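Local coordinates for octopine dehydrogenase (Pecten maximus, PDB 3C7A), which catalyses the NADH-dependent reductive condensation of L-arginine with pyruvate to D-octopine, and the reverse oxidation, at the nicotinamide-adenine-dinucleotide site. Sequence-based numbering; all coordinates share one arbitrary frame.

The nicotinamide-adenine-dinucleotide site. Residues 10-13, 33, 35, 38, 90-91, 93, 116, 143-144, 146-148. With NAD (nicotinamide-adenine-dinucleotide), chain B.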
loop_
_atom_site.group_PDB
_atom_site.type_symbol
_atom_site.label_atom_id
_atom_site.label_comp_id
_atom_site.label_asym_id
_atom_site.label_seq_id
_atom_site.Cartn_x
_atom_site.Cartn_y
_atom_site.Cartn_z
ATOM N N GLY A 10 9.468 -10.356 7.023
ATOM C CA GLY A 10 10.747 -10.253 7.744
ATOM C C GLY A 10 11.620 -9.024 7.505
ATOM O O GLY A 10 12.842 -9.091 7.677
ATOM N N GLY A 11 11.006 -7.901 7.126
ATOM C CA GLY A 11 11.742 -6.658 6.846
ATOM C C GLY A 11 11.667 -5.614 7.951
ATOM O O GLY A 11 11.502 -5.958 9.125
ATOM N N ASN A 12 11.791 -4.337 7.573
ATOM C CA ASN A 12 11.737 -3.213 8.524
ATOM C C ASN A 12 10.424 -3.164 9.316
ATOM O O ASN A 12 10.431 -2.971 10.536
ATOM C CB ASN A 12 11.952 -1.865 7.812
ATOM C CG ASN A 12 13.333 -1.734 7.170
ATOM O OD1 ASN A 12 14.359 -2.032 7.786
ATOM N ND2 ASN A 12 13.359 -1.259 5.930
ATOM N N GLY A 13 9.306 -3.340 8.609
ATOM C CA GLY A 13 7.971 -3.303 9.211
ATOM C C GLY A 13 7.660 -4.480 10.120
ATOM O O GLY A 13 7.049 -4.307 11.177
ATOM N N THR A 33 7.588 -16.525 7.721
ATOM C CA THR A 33 8.264 -15.992 6.522
ATOM C C THR A 33 8.610 -17.102 5.516
ATOM O O THR A 33 9.082 -18.175 5.901
ATOM C CB THR A 33 9.531 -15.141 6.865
ATOM O OG1 THR A 33 10.272 -14.865 5.667
ATOM C CG2 THR A 33 10.443 -15.857 7.864
ATOM N N PHE A 35 10.573 -16.642 2.537
ATOM C CA PHE A 35 11.709 -16.288 1.675
ATOM C C PHE A 35 12.917 -17.198 1.941
ATOM O O PHE A 35 13.744 -16.914 2.812
ATOM C CB PHE A 35 12.064 -14.800 1.842
ATOM C CG PHE A 35 13.157 -14.307 0.916
ATOM C CD1 PHE A 35 13.195 -14.690 -0.425
ATOM C CD2 PHE A 35 14.129 -13.428 1.384
ATOM C CE1 PHE A 35 14.200 -14.227 -1.276
ATOM C CE2 PHE A 35 15.134 -12.953 0.543
ATOM C CZ PHE A 35 15.170 -13.355 -0.792
ATOM N N GLU A 38 14.898 -17.935 5.573
ATOM C CA GLU A 38 14.989 -16.712 6.389
ATOM C C GLU A 38 14.635 -16.926 7.870
ATOM O O GLU A 38 15.193 -16.256 8.747
ATOM C CB GLU A 38 14.119 -15.594 5.784
ATOM C CG GLU A 38 14.507 -14.173 6.213
ATOM C CD GLU A 38 13.709 -13.082 5.496
ATOM O OE1 GLU A 38 12.466 -13.189 5.414
ATOM O OE2 GLU A 38 14.330 -12.105 5.025
ATOM N N VAL A 90 4.546 -6.458 3.990
ATOM C CA VAL A 90 5.596 -6.739 2.994
ATOM C C VAL A 90 5.336 -5.967 1.686
ATOM O O VAL A 90 4.244 -5.423 1.506
ATOM C CB VAL A 90 5.676 -8.262 2.641
ATOM C CG1 VAL A 90 6.500 -9.030 3.660
ATOM C CG2 VAL A 90 4.278 -8.876 2.472
ATOM N N PRO A 91 6.338 -5.910 0.772
ATOM C CA PRO A 91 6.080 -5.429 -0.595
ATOM C C PRO A 91 4.996 -6.246 -1.312
ATOM O O PRO A 91 4.864 -7.450 -1.070
ATOM C CB PRO A 91 7.432 -5.609 -1.294
ATOM C CG PRO A 91 8.432 -5.569 -0.197
ATOM C CD PRO A 91 7.763 -6.242 0.966
ATOM N N PHE A 93 4.329 -7.573 -4.271
ATOM C CA PHE A 93 4.551 -8.731 -5.153
ATOM C C PHE A 93 4.630 -10.071 -4.404
ATOM O O PHE A 93 4.580 -11.139 -5.024
ATOM C CB PHE A 93 5.780 -8.524 -6.062
ATOM C CG PHE A 93 7.102 -8.521 -5.331
ATOM C CD1 PHE A 93 7.694 -7.322 -4.946
ATOM C CD2 PHE A 93 7.765 -9.715 -5.051
ATOM C CE1 PHE A 93 8.920 -7.310 -4.278
ATOM C CE2 PHE A 93 8.987 -9.714 -4.380
ATOM C CZ PHE A 93 9.567 -8.507 -3.995
ATOM N N PRO A 116 0.767 -1.992 4.644
ATOM C CA PRO A 116 -0.367 -1.487 3.864
ATOM C C PRO A 116 -0.837 -2.449 2.760
ATOM O O PRO A 116 -0.081 -3.330 2.334
ATOM C CB PRO A 116 0.192 -0.203 3.247
ATOM C CG PRO A 116 1.668 -0.473 3.084
ATOM C CD PRO A 116 2.054 -1.578 4.047
ATOM N N THR A 143 -1.347 3.552 4.681
ATOM C CA THR A 143 0.128 3.497 4.599
ATOM C C THR A 143 0.726 2.870 5.877
ATOM O O THR A 143 -0.019 2.461 6.769
ATOM C CB THR A 143 0.757 4.899 4.284
ATOM O OG1 THR A 143 2.142 4.751 3.939
ATOM C CG2 THR A 143 0.618 5.864 5.465
ATOM N N LEU A 144 2.057 2.779 5.955
ATOM C CA LEU A 144 2.736 2.238 7.144
ATOM C C LEU A 144 2.728 3.248 8.307
ATOM O O LEU A 144 2.966 4.437 8.088
ATOM C CB LEU A 144 4.175 1.809 6.803
ATOM C CG LEU A 144 4.946 0.924 7.797
ATOM C CD1 LEU A 144 4.446 -0.526 7.787
ATOM C CD2 LEU A 144 6.442 0.963 7.526
ATOM N N TRP A 146 4.825 3.807 10.799
ATOM C CA TRP A 146 6.115 4.378 11.225
ATOM C C TRP A 146 7.104 4.586 10.071
ATOM O O TRP A 146 6.966 3.991 9.000
ATOM C CB TRP A 146 6.798 3.487 12.280
ATOM C CG TRP A 146 5.886 2.764 13.242
ATOM C CD1 TRP A 146 5.393 3.241 14.425
ATOM C CD2 TRP A 146 5.393 1.423 13.114
ATOM N NE1 TRP A 146 4.612 2.287 15.033
ATOM C CE2 TRP A 146 4.596 1.161 14.252
ATOM C CE3 TRP A 146 5.541 0.419 12.145
ATOM C CZ2 TRP A 146 3.945 -0.065 14.446
ATOM C CZ3 TRP A 146 4.893 -0.801 12.340
ATOM C CH2 TRP A 146 4.105 -1.029 13.482
ATOM N N ALA A 147 8.100 5.441 10.308
ATOM C CA ALA A 147 9.322 5.471 9.502
ATOM C C ALA A 147 10.414 4.750 10.297
ATOM O O ALA A 147 10.789 5.196 11.386
ATOM C CB ALA A 147 9.730 6.904 9.189
ATOM N N CYS A 148 10.909 3.635 9.755
ATOM C CA CYS A 148 11.768 2.711 10.513
ATOM C C CYS A 148 12.876 2.039 9.686
ATOM O O CYS A 148 12.736 1.864 8.473
ATOM C CB CYS A 148 10.907 1.648 11.213
ATOM S SG CYS A 148 9.741 0.755 10.128
HETATM P PA NAD B . 11.264 -4.284 3.214
HETATM O O1A NAD B . 11.974 -3.907 1.972
HETATM O O2A NAD B . 12.107 -4.019 4.403
HETATM O O5B NAD B . 10.834 -5.841 3.153
HETATM C C5B NAD B . 11.766 -6.866 2.862
HETATM C C4B NAD B . 11.143 -8.233 3.139
HETATM O O4B NAD B . 10.296 -8.622 2.070
HETATM C C3B NAD B . 12.178 -9.343 3.278
HETATM O O3B NAD B . 12.571 -9.548 4.615
HETATM C C2B NAD B . 11.482 -10.564 2.704
HETATM O O2B NAD B . 10.808 -11.293 3.706
HETATM C C1B NAD B . 10.472 -9.986 1.725
HETATM N N9A NAD B . 11.026 -10.125 0.361
HETATM C C8A NAD B . 11.838 -9.220 -0.280
HETATM N N7A NAD B . 12.150 -9.703 -1.503
HETATM C C5A NAD B . 11.553 -10.906 -1.656
HETATM C C6A NAD B . 11.547 -11.814 -2.711
HETATM N N6A NAD B . 12.421 -11.667 -3.705
HETATM N N1A NAD B . 10.830 -12.994 -2.589
HETATM C C2A NAD B . 10.129 -13.262 -1.426
HETATM N N3A NAD B . 10.144 -12.351 -0.382
HETATM C C4A NAD B . 10.844 -11.188 -0.493
HETATM O O3 NAD B . 9.859 -3.481 3.278
HETATM P PN NAD B . 9.437 -2.540 4.522
HETATM O O1N NAD B . 10.469 -1.490 4.682
HETATM O O2N NAD B . 9.085 -3.398 5.678
HETATM O O5D NAD B . 8.098 -1.796 4.014
HETATM C C5D NAD B . 6.932 -2.484 3.608
HETATM C C4D NAD B . 6.046 -1.559 2.769
HETATM O O4D NAD B . 5.757 -0.354 3.466
HETATM C C3D NAD B . 6.718 -1.172 1.457
HETATM O O3D NAD B . 5.795 -1.319 0.401
HETATM C C2D NAD B . 7.105 0.286 1.645
HETATM O O2D NAD B . 7.014 1.007 0.438
HETATM C C1D NAD B . 6.111 0.782 2.691
HETATM N N1N NAD B . 6.636 1.884 3.534
HETATM C C2N NAD B . 7.826 1.770 4.215
HETATM C C3N NAD B . 8.298 2.822 5.007
HETATM C C7N NAD B . 9.463 2.604 5.939
HETATM O O7N NAD B . 9.960 3.637 6.619
HETATM N N7N NAD B . 10.016 1.313 6.082
HETATM C C4N NAD B . 7.544 3.996 5.101
HETATM C C5N NAD B . 6.337 4.105 4.412
HETATM C C6N NAD B . 5.896 3.036 3.633
#
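A Rossmann glycine loop, Gly10 to Gly13 in the sequence GGGNGA, runs beneath the pyrophosphate of the dinucleotide cofactor and leads into helix 12-21. At the start of that helix, Asn12 N donates almost straight (171°) to the alpha-phosphate oxygen NAD O2A at 3.2 Å. Gly13 N donates to NAD O2N of the nicotinamide-side phosphate at 2.9 Å; the helix dipole would probably favour the negative charge there. Asn12 adds a side-chain grip: with CG anti to the carbonyl carbon, its amide ND2 reaches O1N, which lies close to the amide plane. Gly11, having no side chain, lets the adenosine C5B pass over its CA.

Glu38 reads the adenosine ribose. Its extended chain, CG anti to the backbone N (chi1 -159°), brings the carboxylate end-on to the diol: O2B donates to OE1 at 3.0 Å and O3B to OE2 at 3.1 Å, both through syn lone pairs. A carboxylate here suits NAD, since it accepts from the free 2'-hydroxyl and would be expected to repel the 2'-phosphate of NADP. An alanine here would remove both acceptors and would probably weaken the hold on the ribose and the discrimination against a phosphate.

Adenine meets two phenylalanines in different ways. Phe35 stacks over one face, its ring tilted 24° from the six-membered ring of the NAD adenine. Phe93 turns its CE2-CZ edge towards the base, nearly perpendicular, with CE2 3.7 Å from NAD C6A. Pro91 lays CD against the ribose ring oxygen O4B. At the other end, the branched Leu144 puts methyl CD2 over the nicotinamide face, 3.6 Å from NAD C3N. Cys148 N on strand 146-150 donates to carboxamide O7N, which probably helps to fix the rotation of the carboxamide and, with it, the ring.

In the second shell, Thr33 OG1 donates to the anti lone pair of Glu38 OE1 at 2.8 Å, steadying the carboxylate while its syn side serves the ribose.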